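Protein CbbY (Rhodobacter sphaeroides, PDB 4UAS) is a magnesium-dependent phosphatase of the haloacid dehalogenase superfamily that selectively degrades xylulose-1,5-bisphosphate, a potent inhibitor of rubisco. Local coordinates at residues G89-R94 / R127-H132. Sequence-based numbering, arbitrary orientation.
Sequences GEIALR and RACFGH
Leu93 and Ile91 lie on what is probably the linker returning the chain from the helical cap to the Rossmann-like core of this HAD-type phosphatase, and pack against Cys129 and Phe130 at the C-terminal end of core helix 119-129. Leu93 supplies more than half of the loop's share of the buried surface, nearly matched by Cys129 across from it. CD1 lies over one face of the Phe130 ring, 3.7 Å above its plane and displaced toward the rim at CE1; its approach 23° off the ring normal supports a CH-pi contact. CD2 reaches Cys129 CB at 3.7 Å and also comes near ring atoms CE2 and CZ, on the same side of the ring plane as CD1. Chi1 of -60° sets Leu93 CG beside its backbone N, 3.9 Å from Cys129 CB. The leucine and phenylalanine side chains cross at about a right angle. Cys129 SG faces the backbone of Ile91, earlier in the loop, within 3.5 Å of Ile91 O and 4.2 Å of Ile91 CG2. Outside the pair, Leu93 touches Ala98 and Phe130 touches Ile101, both on helix 97-107, while the Arg94 guanidinium bonds to Gly11 O beside the magnesium-binding Asp10. An alanine at Leu93 would probably leave this ring face and Cys129 CB without their methyl partners, opening a gap beside the helix end. No direct hydrogen bond joins the segments; a water donates to Cys129 O at 3.1 Å and accepts a weak bond from Leu93 N at 3.3 Å. Dispersion and CH-pi contacts therefore hold the loop to the helix end, and their weak directionality would probably tolerate small shifts of the loop.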
ATOM      1  N   GLY A  89     -10.229 -13.895  -6.003  1.00 18.08           N
ATOM      2  CA  GLY A  89      -8.987 -14.604  -6.380  1.00 19.68           C
ATOM      3  C   GLY A  89      -8.292 -14.127  -7.630  1.00 19.71           C
ATOM      4  O   GLY A  89      -7.388 -14.789  -8.165  1.00 21.99           O
ATOM      5  N   GLU A  90      -8.757 -13.016  -8.205  1.00 19.08           N
ATOM      6  CA  GLU A  90      -8.210 -12.518  -9.474  1.00 16.59           C
ATOM      7  C   GLU A  90      -6.942 -11.698  -9.369  1.00 16.51           C
ATOM      8  O   GLU A  90      -6.235 -11.463 -10.329  1.00 22.20           O
ATOM      9  CB  GLU A  90      -9.247 -11.728 -10.209  1.00 20.64           C
ATOM     10  CG  GLU A  90     -10.506 -12.524 -10.482  1.00 32.06           C
ATOM     11  CD  GLU A  90     -10.260 -13.658 -11.481  1.00 47.72           C
ATOM     12  OE1 GLU A  90      -9.378 -13.525 -12.384  1.00 66.39           O
ATOM     13  OE2 GLU A  90     -10.961 -14.699 -11.352  1.00 65.97           O
ATOM     14  N   ILE A  91      -6.637 -11.192  -8.194  1.00 13.26           N
ATOM     15  CA  ILE A  91      -5.415 -10.409  -7.958  1.00 12.20           C
ATOM     16  C   ILE A  91      -4.237 -11.350  -7.677  1.00 12.29           C
ATOM     17  O   ILE A  91      -4.312 -12.297  -6.903  1.00 16.71           O
ATOM     18  CB  ILE A  91      -5.611  -9.433  -6.790  1.00 12.78           C
ATOM     19  CG1 ILE A  91      -6.815  -8.447  -7.014  1.00 14.54           C
ATOM     20  CG2 ILE A  91      -4.373  -8.626  -6.513  1.00 14.80           C
ATOM     21  CD1 ILE A  91      -6.676  -7.554  -8.205  1.00 18.14           C
ATOM     22  N   ALA A  92      -3.105 -11.059  -8.312  1.00 12.65           N
ATOM     23  CA  ALA A  92      -1.828 -11.792  -8.113  1.00 14.23           C
ATOM     24  C   ALA A  92      -0.808 -10.890  -7.476  1.00 11.38           C
ATOM     25  O   ALA A  92      -0.842  -9.671  -7.629  1.00 12.23           O
ATOM     26  CB  ALA A  92      -1.265 -12.256  -9.447  1.00 19.89           C
ATOM     27  N   LEU A  93       0.175 -11.496  -6.810  1.00 11.19           N
ATOM     28  CA  LEU A  93       1.347 -10.694  -6.400  1.00 10.42           C
ATOM     29  C   LEU A  93       2.109 -10.158  -7.583  1.00  9.88           C
ATOM     30  O   LEU A  93       2.185 -10.797  -8.647  1.00 11.53           O
ATOM     31  CB  LEU A  93       2.306 -11.533  -5.548  1.00 10.98           C
ATOM     32  CG  LEU A  93       1.714 -12.084  -4.262  1.00 13.15           C
ATOM     33  CD1 LEU A  93       2.634 -13.125  -3.654  1.00 15.56           C
ATOM     34  CD2 LEU A  93       1.479 -10.915  -3.283  1.00 13.81           C
ATOM     35  N   ARG A  94       2.735  -8.992  -7.449  1.00  8.94           N
ATOM     36  CA  ARG A  94       3.618  -8.479  -8.468  1.00  8.93           C
ATOM     37  C   ARG A  94       4.808  -9.436  -8.665  1.00  9.02           C
ATOM     38  O   ARG A  94       5.274 -10.083  -7.720  1.00  9.83           O
ATOM     39  CB  ARG A  94       4.098  -7.086  -8.129  1.00  9.05           C
ATOM     40  CG  ARG A  94       2.984  -6.038  -8.254  1.00  8.66           C
ATOM     41  CD  ARG A  94       3.536  -4.602  -8.220  1.00  8.41           C
ATOM     42  NE  ARG A  94       4.385  -4.332  -9.380  1.00  9.04           N
ATOM     43  CZ  ARG A  94       5.191  -3.305  -9.479  1.00  8.37           C
ATOM     44  NH1 ARG A  94       5.247  -2.371  -8.529  1.00  9.11           N
ATOM     45  NH2 ARG A  94       6.014  -3.216 -10.547  1.00  9.39           N
ATOM     46  N   ARG A 127      -4.768 -13.420   2.433  1.00 11.04           N
ATOM     47  CA  ARG A 127      -5.515 -14.652   2.260  1.00 12.38           C
ATOM     48  C   ARG A 127      -5.500 -15.046   0.771  1.00 13.34           C
ATOM     49  O   ARG A 127      -5.306 -16.236   0.435  1.00 16.46           O
ATOM     50  CB  ARG A 127      -6.914 -14.546   2.826  1.00 13.13           C
ATOM     51  CG  ARG A 127      -6.993 -14.519   4.315  1.00 16.32           C
ATOM     52  CD  ARG A 127      -8.457 -14.693   4.744  1.00 17.52           C
ATOM     53  NE  ARG A 127      -9.349 -13.614   4.198  1.00 18.08           N
ATOM     54  CZ  ARG A 127      -9.584 -12.421   4.800  1.00 16.88           C
ATOM     55  NH1 ARG A 127      -8.997 -12.138   5.952  1.00 19.56           N
ATOM     56  NH2 ARG A 127     -10.392 -11.500   4.268  1.00 16.54           N
ATOM     57  N   ALA A 128      -5.787 -14.111  -0.117  1.00 12.47           N
ATOM     58  CA  ALA A 128      -5.969 -14.400  -1.546  1.00 12.58           C
ATOM     59  C   ALA A 128      -4.643 -14.692  -2.224  1.00 12.11           C
ATOM     60  O   ALA A 128      -4.553 -15.596  -3.075  1.00 16.45           O
ATOM     61  CB  ALA A 128      -6.702 -13.273  -2.216  1.00 13.89           C
ATOM     62  N   CYS A 129      -3.618 -13.930  -1.880  1.00 12.52           N
ATOM     63  CA  CYS A 129      -2.377 -13.914  -2.681  1.00 16.21           C
ATOM     64  C   CYS A 129      -1.266 -14.742  -2.082  1.00 16.00           C
ATOM     65  O   CYS A 129      -0.422 -15.232  -2.865  1.00 18.09           O
ATOM     66  CB  CYS A 129      -1.880 -12.476  -2.881  1.00 18.64           C
ATOM     67  SG  CYS A 129      -2.995 -11.417  -3.736  1.00 23.21           S
ATOM     68  N   PHE A 130      -1.205 -14.857  -0.761  1.00 14.90           N
ATOM     69  CA  PHE A 130      -0.204 -15.620  -0.088  1.00 16.97           C
ATOM     70  C   PHE A 130      -0.767 -16.954   0.409  1.00 16.11           C
ATOM     71  O   PHE A 130       0.012 -17.852   0.722  1.00 19.61           O
ATOM     72  CB  PHE A 130       0.487 -14.877   1.055  1.00 14.25           C
ATOM     73  CG  PHE A 130       1.406 -13.721   0.680  1.00 15.92           C
ATOM     74  CD1 PHE A 130       2.733 -13.988   0.284  1.00 14.73           C
ATOM     75  CD2 PHE A 130       1.036 -12.438   0.803  1.00 16.18           C
ATOM     76  CE1 PHE A 130       3.565 -12.992  -0.032  1.00 18.40           C
ATOM     77  CE2 PHE A 130       1.890 -11.448   0.513  1.00 20.06           C
ATOM     78  CZ  PHE A 130       3.143 -11.708   0.111  1.00 16.11           C
ATOM     79  N   GLY A 131      -2.104 -17.082   0.574  1.00 15.94           N
ATOM     80  CA  GLY A 131      -2.797 -18.220   1.099  1.00 17.14           C
ATOM     81  C   GLY A 131      -2.652 -18.410   2.603  1.00 16.02           C
ATOM     82  O   GLY A 131      -2.711 -19.524   3.100  1.00 20.75           O
ATOM     83  N   HIS A 132      -2.359 -17.302   3.302  1.00 15.86           N
ATOM     84  CA  HIS A 132      -2.215 -17.293   4.790  1.00 16.74           C
ATOM     85  C   HIS A 132      -2.802 -16.028   5.374  1.00 16.48           C
ATOM     86  O   HIS A 132      -2.847 -14.992   4.711  1.00 16.14           O
ATOM     87  CB  HIS A 132      -0.701 -17.266   5.099  1.00 21.45           C
ATOM     88  CG  HIS A 132       0.065 -18.499   4.674  1.00 21.70           C
ATOM     89  ND1 HIS A 132      -0.137 -19.711   5.248  1.00 38.08           N
ATOM     90  CD2 HIS A 132       0.970 -18.697   3.679  1.00 25.08           C
ATOM     91  CE1 HIS A 132       0.637 -20.606   4.667  1.00 30.91           C
ATOM     92  NE2 HIS A 132       1.319 -20.020   3.702  1.00 25.47           N
TER
HETATM   93  O   HOH W   1      -0.527 -14.601  -5.876  1.00 39.65           O